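Local coordinates for activator of Hsp90 ATPase homologue 1/2-like C-terminal domain-containing protein (Enterococcus faecalis, PDB 2NN5) that is of unknown function but belongs to the AHA1 family, whose name comes from activators of the Hsp90 ATPase, and binds magnesium ions in the crystal, at residues 33-38 against 129-134; 47-52 against 96-101; 56-61 against 68-73; 104-109 against 134-139. One frame throughout, in Å; residues are numbered along the deposited sequence.

In the fold
All four contacts are partly buried and all reach the same antiparallel sheet, but each holds it differently. Contact 1 joins two neighbouring strands by backbone hydrogen bonds. Contacts 2 and 3 pack the successive helices 48-56 and 58-64 against a bulged turn and an outermost strand, with centres about 13 Å apart; contact 2 relies on an indole covered by the turn, contact 3 on aliphatic branches and a threonine hydroxyl. Contact 4 ties a hairpin turn to the approach to helix 138-157 through a carboxylate. Contacts 1 and 4 share Phe-134, their centres about 8 Å apart, whereas contact 2 lies across the chain's centre from contact 4. Bridging water enters each one at its polar margin.

Contact 1 (33-38 against 129-134); sequences NQTIYF and SLPENF
Thr-35 keeps OG1 beside its backbone N (chi1 -62°), which swings CG2 round toward Ser-129, whose hydroxyl is modelled in two positions. In the one described, OG stands opposite its own N (chi1 176°), 3.4 Å from Thr-35 CG2 to Ser-129 OG. That position also brings OG obliquely to the Tyr-37 ring, 3.7 Å from CE2, and lets a water bridge the polar ends, 2.7 Å from Tyr-37 OH and 2.8 Å from Ser-129 OG. A second water links Thr-35 OG1 to the backbone N of Glu-132. Between these side chains runs regular antiparallel pairing: Ile-36 and Leu-130 form a hydrogen-bonded pair, with Ile-36 N to Leu-130 O at 3.0 Å and Leu-130 N to Ile-36 O at 2.8 Å, and Tyr-37 with Ser-129 forms the next, non-hydrogen-bonded pair. The pairing stops where Pro-131 opens a type I turn. On the other face of the sheet Leu-130 CD1 lies 4.2 Å from Phe-38 CB, with Ile-36 CG2 a similar distance away; helix 138-157 covers this side, and its Arg-138 NH1 bonds to both Gln-34 O and Leu-130 O. The pairing belongs to the curved antiparallel sheet expected of the SRPBCC superfamily. Backbone bonds therefore fix the register, an apolar face is turned to the helix, and on the Ser-129 and Tyr-37 face the water bridge depends on the serine conformer.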
# COMPACT_ATOMS: atom_id res chain seq x y z
N ASN A 33 12.49 -18.36 -4.30
CA ASN A 33 13.33 -18.08 -5.49
C ASN A 33 13.75 -16.61 -5.63
O ASN A 33 13.51 -15.94 -6.68
CB ASN A 33 12.64 -18.51 -6.77
CG ASN A 33 13.59 -18.51 -7.97
OD1 ASN A 33 13.20 -18.20 -9.09
ND2 ASN A 33 14.85 -18.82 -7.71
N GLN A 34 14.36 -16.14 -4.55
CA GLN A 34 14.88 -14.78 -4.40
C GLN A 34 13.84 -13.64 -4.39
O GLN A 34 14.20 -12.50 -4.08
CB GLN A 34 15.97 -14.47 -5.43
CG GLN A 34 17.12 -15.50 -5.41
CD GLN A 34 18.31 -15.04 -6.23
OE1 GLN A 34 18.16 -14.59 -7.37
NE2 GLN A 34 19.50 -15.15 -5.64
N THR A 35 12.57 -13.97 -4.68
CA THR A 35 11.49 -12.98 -4.68
C THR A 35 10.83 -12.94 -3.29
O THR A 35 10.52 -13.98 -2.69
CB THR A 35 10.41 -13.33 -5.71
OG1 THR A 35 11.02 -13.29 -6.99
CG2 THR A 35 9.27 -12.25 -5.70
N ILE A 36 10.64 -11.73 -2.78
CA ILE A 36 9.98 -11.54 -1.48
C ILE A 36 8.52 -11.22 -1.73
O ILE A 36 8.20 -10.41 -2.63
CB ILE A 36 10.68 -10.44 -0.69
CG1 ILE A 36 12.03 -10.97 -0.20
CG2 ILE A 36 9.84 -10.01 0.53
CD1 ILE A 36 12.92 -9.99 0.43
N TYR A 37 7.63 -11.88 -1.00
CA TYR A 37 6.20 -11.57 -1.02
C TYR A 37 5.81 -10.98 0.33
O TYR A 37 6.18 -11.51 1.39
CB TYR A 37 5.37 -12.82 -1.30
CG TYR A 37 5.67 -13.43 -2.67
CD1 TYR A 37 6.72 -14.36 -2.84
CD2 TYR A 37 4.95 -13.02 -3.81
CE1 TYR A 37 7.01 -14.88 -4.11
CE2 TYR A 37 5.23 -13.53 -5.07
CZ TYR A 37 6.27 -14.46 -5.21
OH TYR A 37 6.49 -14.96 -6.47
N PHE A 38 5.05 -9.90 0.29
CA PHE A 38 4.64 -9.21 1.50
C PHE A 38 3.12 -9.07 1.47
O PHE A 38 2.54 -8.78 0.41
CB PHE A 38 5.28 -7.81 1.50
CG PHE A 38 4.69 -6.85 2.56
CD1 PHE A 38 4.80 -7.14 3.93
CD2 PHE A 38 4.10 -5.65 2.17
CE1 PHE A 38 4.30 -6.26 4.88
CE2 PHE A 38 3.56 -4.74 3.14
CZ PHE A 38 3.67 -5.05 4.48
N SER A 129 4.68 -8.29 -4.63
CA SER A 129 5.80 -9.15 -5.10
C SER A 129 6.99 -8.23 -5.31
O SER A 129 6.87 -7.24 -6.06
CB SER A 129 5.46 -9.86 -6.41
OG SER A 129 6.57 -10.62 -6.91
N LEU A 130 8.12 -8.56 -4.69
CA LEU A 130 9.36 -7.78 -4.80
C LEU A 130 10.52 -8.67 -5.24
O LEU A 130 11.18 -9.31 -4.43
CB LEU A 130 9.71 -7.09 -3.45
CG LEU A 130 8.59 -6.27 -2.80
CD1 LEU A 130 7.69 -7.12 -1.86
CD2 LEU A 130 9.21 -5.12 -2.03
N PRO A 131 10.71 -8.73 -6.55
CA PRO A 131 11.82 -9.54 -7.06
C PRO A 131 13.16 -8.96 -6.64
O PRO A 131 13.24 -7.80 -6.19
CB PRO A 131 11.63 -9.47 -8.58
CG PRO A 131 10.18 -9.13 -8.78
CD PRO A 131 9.90 -8.16 -7.66
N GLU A 132 14.18 -9.80 -6.80
CA GLU A 132 15.53 -9.44 -6.34
C GLU A 132 16.12 -8.22 -7.08
O GLU A 132 16.98 -7.52 -6.51
CB GLU A 132 16.47 -10.66 -6.41
CG GLU A 132 17.82 -10.51 -5.68
CD GLU A 132 18.90 -9.87 -6.56
OE1 GLU A 132 18.72 -9.89 -7.80
OE2 GLU A 132 19.90 -9.34 -6.02
N ASN A 133 15.63 -7.95 -8.31
CA ASN A 133 16.09 -6.77 -9.06
C ASN A 133 15.35 -5.45 -8.74
O ASN A 133 15.58 -4.43 -9.40
CB ASN A 133 16.10 -7.04 -10.58
CG ASN A 133 14.72 -7.19 -11.17
OD1 ASN A 133 14.57 -7.16 -12.42
ND2 ASN A 133 13.71 -7.31 -10.33
N PHE A 134 14.51 -5.46 -7.69
CA PHE A 134 13.87 -4.23 -7.26
C PHE A 134 14.91 -3.14 -7.15
O PHE A 134 15.99 -3.35 -6.57
CB PHE A 134 13.30 -4.42 -5.86
CG PHE A 134 11.89 -4.00 -5.75
CD1 PHE A 134 10.92 -4.70 -6.46
CD2 PHE A 134 11.53 -2.99 -4.91
CE1 PHE A 134 9.58 -4.37 -6.35
CE2 PHE A 134 10.19 -2.64 -4.80
CZ PHE A 134 9.22 -3.37 -5.51
O HOH W 1 13.67 -12.38 -7.82
O HOH W 2 6.15 -12.99 -8.32

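Contact 2 (47-52 against 96-101); sequences SPQTIW and AEEKYL
Trp-52 on helix 48-56 and Glu-98 in the turn linking strands 86-96 and 100-105 have their CA atoms 5.3 Å apart, and the turn's backbone lies over the indole. Glu-98 N sits above the centre of the Trp-52 ring system, 3.2 Å from CD2, and the Glu-97 carbonyl carbon covers the same face nearer the rim. Glu-98 CG adds a CH-pi contact, 4.0 Å from the centroid of the five-membered ring and 27° off its normal. At the far edge, Tyr-100 O approaches Trp-52 CH2 at 3.4 Å, close to the ring plane. Directly after the residues that cover the ring comes a classic beta bulge: Lys-99 and Tyr-100 both face Ala-96, whose O accepts from both of their backbone N atoms. Trp-52 reaches the turn with CG directed opposite its own backbone N (chi1 180°), and Tyr-95 meets the indole edge-to-face. Toward the helix start, the Glu-98 carboxylate crosses Gln-49 with its plane 81° from the amide plane, and its CD lies 3.4 Å from Gln-49 CG. Water donates to both Gln-49 O, at 2.8 Å, and Glu-98 OE2, at 2.6 Å.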
# COMPACT_ATOMS: atom_id res chain seq x y z
N SER A 47 -17.29 1.43 3.68
CA SER A 47 -17.66 0.39 2.75
C SER A 47 -16.60 0.22 1.68
O SER A 47 -15.82 1.14 1.41
CB SER A 47 -18.94 0.78 2.06
OG SER A 47 -18.72 1.90 1.22
N PRO A 48 -16.58 -0.96 1.06
CA PRO A 48 -15.64 -1.15 -0.06
C PRO A 48 -15.83 -0.11 -1.17
O PRO A 48 -14.89 0.30 -1.80
CB PRO A 48 -15.97 -2.56 -0.57
CG PRO A 48 -16.52 -3.25 0.66
CD PRO A 48 -17.31 -2.20 1.41
N GLN A 49 -17.07 0.30 -1.40
CA GLN A 49 -17.33 1.28 -2.44
C GLN A 49 -16.67 2.61 -2.11
O GLN A 49 -16.12 3.30 -3.00
CB GLN A 49 -18.84 1.44 -2.61
CG GLN A 49 -19.49 0.13 -3.17
CD GLN A 49 -19.81 -0.99 -2.14
OE1 GLN A 49 -19.59 -0.87 -0.97
NE2 GLN A 49 -20.40 -2.07 -2.64
N THR A 50 -16.68 3.00 -0.83
CA THR A 50 -16.00 4.25 -0.43
C THR A 50 -14.49 4.09 -0.62
O THR A 50 -13.84 4.97 -1.13
CB THR A 50 -16.36 4.55 1.01
OG1 THR A 50 -17.75 4.94 1.08
CG2 THR A 50 -15.51 5.66 1.55
N ILE A 51 -13.94 2.97 -0.12
CA ILE A 51 -12.49 2.83 -0.15
C ILE A 51 -12.02 2.75 -1.60
O ILE A 51 -10.95 3.25 -1.94
CB ILE A 51 -12.10 1.59 0.66
CG1 ILE A 51 -12.42 1.85 2.13
CG2 ILE A 51 -10.61 1.28 0.41
CD1 ILE A 51 -12.52 0.60 2.93
N TRP A 52 -12.81 2.13 -2.48
CA TRP A 52 -12.42 2.03 -3.90
C TRP A 52 -12.15 3.41 -4.52
O TRP A 52 -11.28 3.54 -5.40
CB TRP A 52 -13.54 1.34 -4.67
CG TRP A 52 -13.27 1.18 -6.11
CD1 TRP A 52 -13.89 1.86 -7.13
CD2 TRP A 52 -12.38 0.24 -6.72
NE1 TRP A 52 -13.42 1.39 -8.33
CE2 TRP A 52 -12.49 0.40 -8.12
CE3 TRP A 52 -11.47 -0.72 -6.21
CZ2 TRP A 52 -11.71 -0.36 -9.04
CZ3 TRP A 52 -10.71 -1.48 -7.13
CH2 TRP A 52 -10.86 -1.31 -8.50
N ALA A 96 -11.09 -5.04 -11.01
CA ALA A 96 -12.51 -5.38 -10.85
C ALA A 96 -13.12 -4.31 -9.98
O ALA A 96 -12.77 -4.19 -8.82
CB ALA A 96 -12.68 -6.75 -10.24
N GLU A 97 -14.01 -3.51 -10.57
CA GLU A 97 -14.64 -2.39 -9.88
C GLU A 97 -15.09 -2.75 -8.48
O GLU A 97 -15.88 -3.70 -8.28
CB GLU A 97 -15.84 -1.92 -10.70
CG GLU A 97 -16.48 -0.63 -10.25
CD GLU A 97 -17.63 -0.26 -11.16
OE1 GLU A 97 -18.40 0.64 -10.79
OE2 GLU A 97 -17.77 -0.90 -12.24
N GLU A 98 -14.60 -2.00 -7.50
CA GLU A 98 -14.99 -2.11 -6.08
C GLU A 98 -14.61 -3.44 -5.43
O GLU A 98 -15.12 -3.77 -4.35
CB GLU A 98 -16.49 -1.75 -5.85
CG GLU A 98 -16.79 -0.35 -6.32
CD GLU A 98 -18.27 0.01 -6.37
OE1 GLU A 98 -19.13 -0.89 -6.44
OE2 GLU A 98 -18.56 1.23 -6.31
N LYS A 99 -13.67 -4.17 -6.06
CA LYS A 99 -13.29 -5.49 -5.59
C LYS A 99 -11.76 -5.63 -5.48
O LYS A 99 -11.23 -5.97 -4.43
CB LYS A 99 -13.85 -6.56 -6.56
CG LYS A 99 -15.41 -6.72 -6.63
CD LYS A 99 -15.81 -7.85 -7.61
CE LYS A 99 -16.26 -7.41 -9.06
NZ LYS A 99 -16.86 -6.03 -9.40
N TYR A 100 -11.07 -5.44 -6.61
CA TYR A 100 -9.60 -5.60 -6.57
C TYR A 100 -8.89 -4.82 -7.65
O TYR A 100 -9.50 -4.45 -8.66
CB TYR A 100 -9.14 -7.05 -6.59
CG TYR A 100 -9.66 -7.85 -7.75
CD1 TYR A 100 -10.73 -8.76 -7.58
CD2 TYR A 100 -9.08 -7.74 -9.01
CE1 TYR A 100 -11.21 -9.54 -8.69
CE2 TYR A 100 -9.54 -8.51 -10.10
CZ TYR A 100 -10.60 -9.40 -9.94
OH TYR A 100 -11.03 -10.11 -11.06
N LEU A 101 -7.60 -4.58 -7.39
CA LEU A 101 -6.76 -3.78 -8.28
C LEU A 101 -5.34 -4.28 -8.16
O LEU A 101 -4.80 -4.30 -7.06
CB LEU A 101 -6.79 -2.29 -7.85
CG LEU A 101 -6.01 -1.35 -8.74
CD1 LEU A 101 -6.60 -1.24 -10.19
CD2 LEU A 101 -5.97 0.05 -8.11
O HOH W 3 -16.99 3.25 -5.64
O HOH W 4 -19.41 -3.68 -5.37

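Contact 3 (56-61 against 68-73); sequences TETDKL and LEIGEL
Ile-70, on strand 68-72, pushes its longer branch into the junction between helices 48-56 and 58-64. Its CB lies 3.5 Å from Thr-58 OG1, the two side chains sliding past each other in opposite directions. One bond further, Ile-70 CG1 meets the backbone carbonyl of Thr-56, with Thr-56 O at 3.4 Å. The bend at chi2 (-54°) then lays CD1 back along that residue, 3.5 Å from Thr-56 C, while its other side meets Leu-61, 3.7 Å from Ile-70 CD1 to Leu-61 CD2. The same leucine methyl also packs on Leu-68 CB, so CD2 touches both strand residues, while Leu-61 CD1 also reaches Leu-68 CD1. The polar link is made at the first turn of helix 58-64: Ile-70 N donates to Thr-58 OG1 at 2.9 Å, with an N-H...O angle of 160°. Thr-58 keeps OG1 beside its own backbone N (chi1 -66°), which leaves CG2 alongside Glu-69 CB. Water lies 2.7 Å from Thr-58 OG1 and donates to Ile-70 O, so the hydroxyl joins the strand twice, once directly and once through solvent. Leu-73 crosses Thr-56 at about a right angle, its two methyls near Thr-56 CB, whereas Thr-56 OG1 bonds back to Trp-52 O. Glu-69 turns its carboxylate to a salt bridge with Arg-80. Helix 58-64, which Glu-57 precedes as N-cap residue, thus packs on an outermost strand of the sheet, while Leu-61, Leu-68 and Ile-70 all rest on Trp-79 of the adjoining strand 78-83.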
# COMPACT_ATOMS: atom_id res chain seq x y z
N THR A 56 -8.98 5.14 -7.09
CA THR A 56 -9.41 5.35 -8.47
C THR A 56 -9.73 6.81 -8.80
O THR A 56 -10.14 7.08 -9.92
CB THR A 56 -10.64 4.50 -8.82
OG1 THR A 56 -11.66 4.73 -7.84
CG2 THR A 56 -10.24 3.04 -8.83
N GLU A 57 -9.48 7.73 -7.86
CA GLU A 57 -9.73 9.18 -8.09
C GLU A 57 -8.54 9.98 -7.63
O GLU A 57 -8.07 9.81 -6.49
CB GLU A 57 -11.01 9.64 -7.37
CG GLU A 57 -12.25 8.82 -7.78
CD GLU A 57 -13.54 9.19 -7.10
OE1 GLU A 57 -13.64 10.28 -6.47
OE2 GLU A 57 -14.45 8.35 -7.18
N THR A 58 -8.01 10.84 -8.50
CA THR A 58 -6.73 11.47 -8.18
C THR A 58 -6.80 12.29 -6.88
O THR A 58 -5.88 12.25 -6.05
CB THR A 58 -6.28 12.35 -9.32
OG1 THR A 58 -6.00 11.48 -10.43
CG2 THR A 58 -5.02 13.15 -8.98
N ASP A 59 -7.90 13.00 -6.66
CA ASP A 59 -7.92 13.88 -5.49
C ASP A 59 -7.92 13.08 -4.20
O ASP A 59 -7.47 13.58 -3.15
CB ASP A 59 -9.13 14.78 -5.56
CG ASP A 59 -9.01 15.87 -6.63
OD1 ASP A 59 -7.94 16.04 -7.28
OD2 ASP A 59 -10.02 16.60 -6.78
N LYS A 60 -8.44 11.86 -4.27
CA LYS A 60 -8.43 11.01 -3.07
C LYS A 60 -7.12 10.22 -2.94
O LYS A 60 -6.54 10.11 -1.86
CB LYS A 60 -9.60 10.04 -3.11
CG LYS A 60 -10.92 10.76 -2.82
CD LYS A 60 -12.07 9.80 -2.95
CE LYS A 60 -13.43 10.47 -2.76
NZ LYS A 60 -13.68 10.55 -1.32
N LEU A 61 -6.64 9.74 -4.06
CA LEU A 61 -5.37 9.01 -4.09
C LEU A 61 -4.28 9.92 -3.52
O LEU A 61 -3.46 9.48 -2.68
CB LEU A 61 -5.11 8.62 -5.55
CG LEU A 61 -3.97 7.73 -5.87
CD1 LEU A 61 -3.87 6.51 -4.98
CD2 LEU A 61 -3.95 7.39 -7.34
N LEU A 68 1.10 9.89 -6.52
CA LEU A 68 0.30 9.13 -7.49
C LEU A 68 -0.84 9.92 -8.10
O LEU A 68 -1.40 10.82 -7.47
CB LEU A 68 -0.29 7.87 -6.84
CG LEU A 68 0.74 6.86 -6.33
CD1 LEU A 68 -0.04 5.69 -5.67
CD2 LEU A 68 1.53 6.29 -7.48
N GLU A 69 -1.15 9.62 -9.36
CA GLU A 69 -2.38 10.13 -9.97
C GLU A 69 -3.00 9.06 -10.84
O GLU A 69 -2.33 8.08 -11.20
CB GLU A 69 -2.14 11.43 -10.77
CG GLU A 69 -1.34 11.20 -12.02
CD GLU A 69 -1.09 12.48 -12.84
OE1 GLU A 69 -1.00 13.56 -12.24
OE2 GLU A 69 -0.96 12.39 -14.08
N ILE A 70 -4.29 9.20 -11.11
CA ILE A 70 -4.94 8.29 -12.06
C ILE A 70 -4.50 8.63 -13.49
O ILE A 70 -4.51 9.82 -13.92
CB ILE A 70 -6.48 8.39 -11.96
CG1 ILE A 70 -6.96 8.10 -10.53
CG2 ILE A 70 -7.15 7.50 -13.00
CD1 ILE A 70 -6.45 6.76 -9.98
N GLY A 71 -4.15 7.56 -14.23
CA GLY A 71 -3.98 7.61 -15.69
C GLY A 71 -5.32 7.39 -16.35
O GLY A 71 -5.95 8.34 -16.82
N GLU A 72 -5.77 6.15 -16.35
CA GLU A 72 -7.08 5.77 -16.83
C GLU A 72 -7.53 4.60 -16.00
O GLU A 72 -6.69 3.92 -15.35
CB GLU A 72 -7.08 5.36 -18.31
CG GLU A 72 -6.86 6.51 -19.28
CD GLU A 72 -7.04 6.05 -20.72
OE1 GLU A 72 -6.13 5.33 -21.27
OE2 GLU A 72 -8.08 6.41 -21.28
N LEU A 73 -8.84 4.39 -15.96
CA LEU A 73 -9.40 3.24 -15.25
C LEU A 73 -9.71 2.11 -16.20
O LEU A 73 -9.48 2.24 -17.41
CB LEU A 73 -10.66 3.65 -14.43
CG LEU A 73 -10.31 4.76 -13.38
CD1 LEU A 73 -11.61 5.06 -12.62
CD2 LEU A 73 -9.23 4.32 -12.37
O HOH W 5 -5.72 12.52 -12.88

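Contact 4 (104-109 against 134-139); sequences TWDTGI and FTTPRH. With EDO (1,2-ethanediol), chain D.
Asp-106 lies over the face of Phe-134, its CB 3.7 Å from the ring centroid and 20° off the normal, and this is the tight part of the contact. Trp-105 CD1 reaches Phe-134 CZ at 3.8 Å, and the backbone of Gly-108 closes in beside CE1. Directing CG opposite its backbone N (chi1 -159°), Asp-106 sets the carboxyl carbon over the Phe-134 ring and its oxygens toward Thr-135. Thr-135 N donates to OD1 at 2.9 Å, nearly straight at 172° and on the syn side; Thr-135 OG1 donates to OD2 at 2.8 Å, also syn but tilted well out of the carboxylate plane. The anti lone pair of OD1 takes Thr-107 N, which ties the carboxylate back into its own type II' hairpin turn. The margin is looser: water bridges Asp-106 OD2 and Thr-136 OG1, and beyond it Arg-138 and His-139 make no contact with the hairpin. There an ethanediol, probably from the crystallisation liquor, meets Arg-138 NH2 through O2 at 2.9 Å and His-139 ND1 through O1 at 2.8 Å. The hairpin joining strands 100-105 and 108-116 thereby fastens to the lead-in of helix 138-157, whose Asp-141 bonds Trp-105 NE1, while helix 168-182 packs against Arg-138 and His-139.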
# COMPACT_ATOMS: atom_id res chain seq x y z
N THR A 104 1.38 -2.51 -11.57
CA THR A 104 2.82 -2.71 -11.65
C THR A 104 3.51 -1.71 -10.72
O THR A 104 3.11 -0.58 -10.51
CB THR A 104 3.38 -2.87 -13.09
OG1 THR A 104 4.49 -2.01 -13.39
CG2 THR A 104 2.31 -2.92 -14.13
N TRP A 105 4.55 -2.21 -10.06
CA TRP A 105 5.26 -1.39 -9.09
C TRP A 105 6.75 -1.73 -9.13
O TRP A 105 7.13 -2.83 -8.74
CB TRP A 105 4.71 -1.61 -7.70
CG TRP A 105 5.32 -0.69 -6.71
CD1 TRP A 105 6.25 -1.00 -5.76
CD2 TRP A 105 5.02 0.69 -6.56
NE1 TRP A 105 6.59 0.13 -5.04
CE2 TRP A 105 5.83 1.19 -5.51
CE3 TRP A 105 4.11 1.55 -7.19
CZ2 TRP A 105 5.76 2.53 -5.08
CZ3 TRP A 105 4.03 2.87 -6.76
CH2 TRP A 105 4.87 3.36 -5.73
N ASP A 106 7.57 -0.79 -9.61
CA ASP A 106 9.03 -1.06 -9.72
C ASP A 106 9.06 -2.31 -10.66
O ASP A 106 8.37 -2.37 -11.71
CB ASP A 106 9.62 -1.30 -8.29
CG ASP A 106 11.15 -1.10 -8.17
OD1 ASP A 106 11.90 -1.87 -8.80
OD2 ASP A 106 11.59 -0.20 -7.37
N THR A 107 9.85 -3.33 -10.31
CA THR A 107 9.92 -4.53 -11.15
C THR A 107 8.93 -5.62 -10.69
O THR A 107 8.94 -6.73 -11.19
CB THR A 107 11.34 -5.13 -11.11
OG1 THR A 107 11.62 -5.51 -9.76
CG2 THR A 107 12.43 -4.13 -11.67
N GLY A 108 8.07 -5.29 -9.71
CA GLY A 108 7.08 -6.24 -9.20
C GLY A 108 5.65 -5.72 -9.33
O GLY A 108 5.33 -5.01 -10.28
N ILE A 109 4.82 -6.11 -8.36
CA ILE A 109 3.36 -5.89 -8.39
C ILE A 109 2.86 -5.56 -7.02
O ILE A 109 3.34 -6.12 -6.04
CB ILE A 109 2.63 -7.20 -8.79
CG1 ILE A 109 3.15 -7.65 -10.14
CG2 ILE A 109 1.04 -7.06 -8.66
CD1 ILE A 109 2.49 -6.89 -11.30
N PHE A 134 14.51 -5.46 -7.69
CA PHE A 134 13.87 -4.23 -7.26
C PHE A 134 14.91 -3.14 -7.15
O PHE A 134 15.99 -3.35 -6.57
CB PHE A 134 13.30 -4.42 -5.86
CG PHE A 134 11.89 -4.00 -5.75
CD1 PHE A 134 10.92 -4.70 -6.46
CD2 PHE A 134 11.53 -2.99 -4.91
CE1 PHE A 134 9.58 -4.37 -6.35
CE2 PHE A 134 10.19 -2.64 -4.80
CZ PHE A 134 9.22 -3.37 -5.51
N THR A 135 14.57 -1.97 -7.66
CA THR A 135 15.50 -0.85 -7.62
C THR A 135 15.65 -0.20 -6.24
O THR A 135 16.74 0.22 -5.87
CB THR A 135 15.18 0.18 -8.74
OG1 THR A 135 13.93 0.80 -8.48
CG2 THR A 135 15.08 -0.51 -10.06
N THR A 136 14.58 -0.15 -5.46
CA THR A 136 14.60 0.38 -4.08
C THR A 136 14.92 -0.82 -3.16
O THR A 136 14.40 -1.92 -3.39
CB THR A 136 13.19 0.88 -3.74
OG1 THR A 136 12.82 1.95 -4.63
CG2 THR A 136 13.09 1.36 -2.27
N PRO A 137 15.73 -0.63 -2.09
CA PRO A 137 15.90 -1.77 -1.16
C PRO A 137 14.52 -2.25 -0.69
O PRO A 137 13.66 -1.43 -0.36
CB PRO A 137 16.73 -1.21 -0.02
CG PRO A 137 17.50 -0.02 -0.70
CD PRO A 137 16.51 0.56 -1.68
N ARG A 138 14.31 -3.55 -0.75
CA ARG A 138 12.93 -4.06 -0.55
C ARG A 138 12.34 -3.74 0.80
O ARG A 138 11.14 -3.47 0.87
CB ARG A 138 12.92 -5.52 -0.87
CG ARG A 138 13.08 -5.68 -2.38
CD ARG A 138 13.16 -7.09 -2.82
NE ARG A 138 14.42 -7.68 -2.35
CZ ARG A 138 14.72 -8.94 -2.58
NH1 ARG A 138 13.88 -9.74 -3.23
NH2 ARG A 138 15.88 -9.42 -2.12
N HIS A 139 13.17 -3.74 1.86
CA HIS A 139 12.61 -3.43 3.17
C HIS A 139 12.17 -1.96 3.25
O HIS A 139 11.26 -1.59 4.03
CB HIS A 139 13.61 -3.78 4.28
CG HIS A 139 14.87 -3.01 4.20
ND1 HIS A 139 15.87 -3.27 3.28
CD2 HIS A 139 15.30 -1.97 4.94
CE1 HIS A 139 16.85 -2.41 3.47
NE2 HIS A 139 16.54 -1.64 4.49
C1 EDO D . 16.40 -6.80 2.10
O1 EDO D . 15.98 -5.53 1.61
C2 EDO D . 16.12 -7.90 1.08
O2 EDO D . 16.79 -7.56 -0.12
O HOH W 6 10.09 1.25 -5.28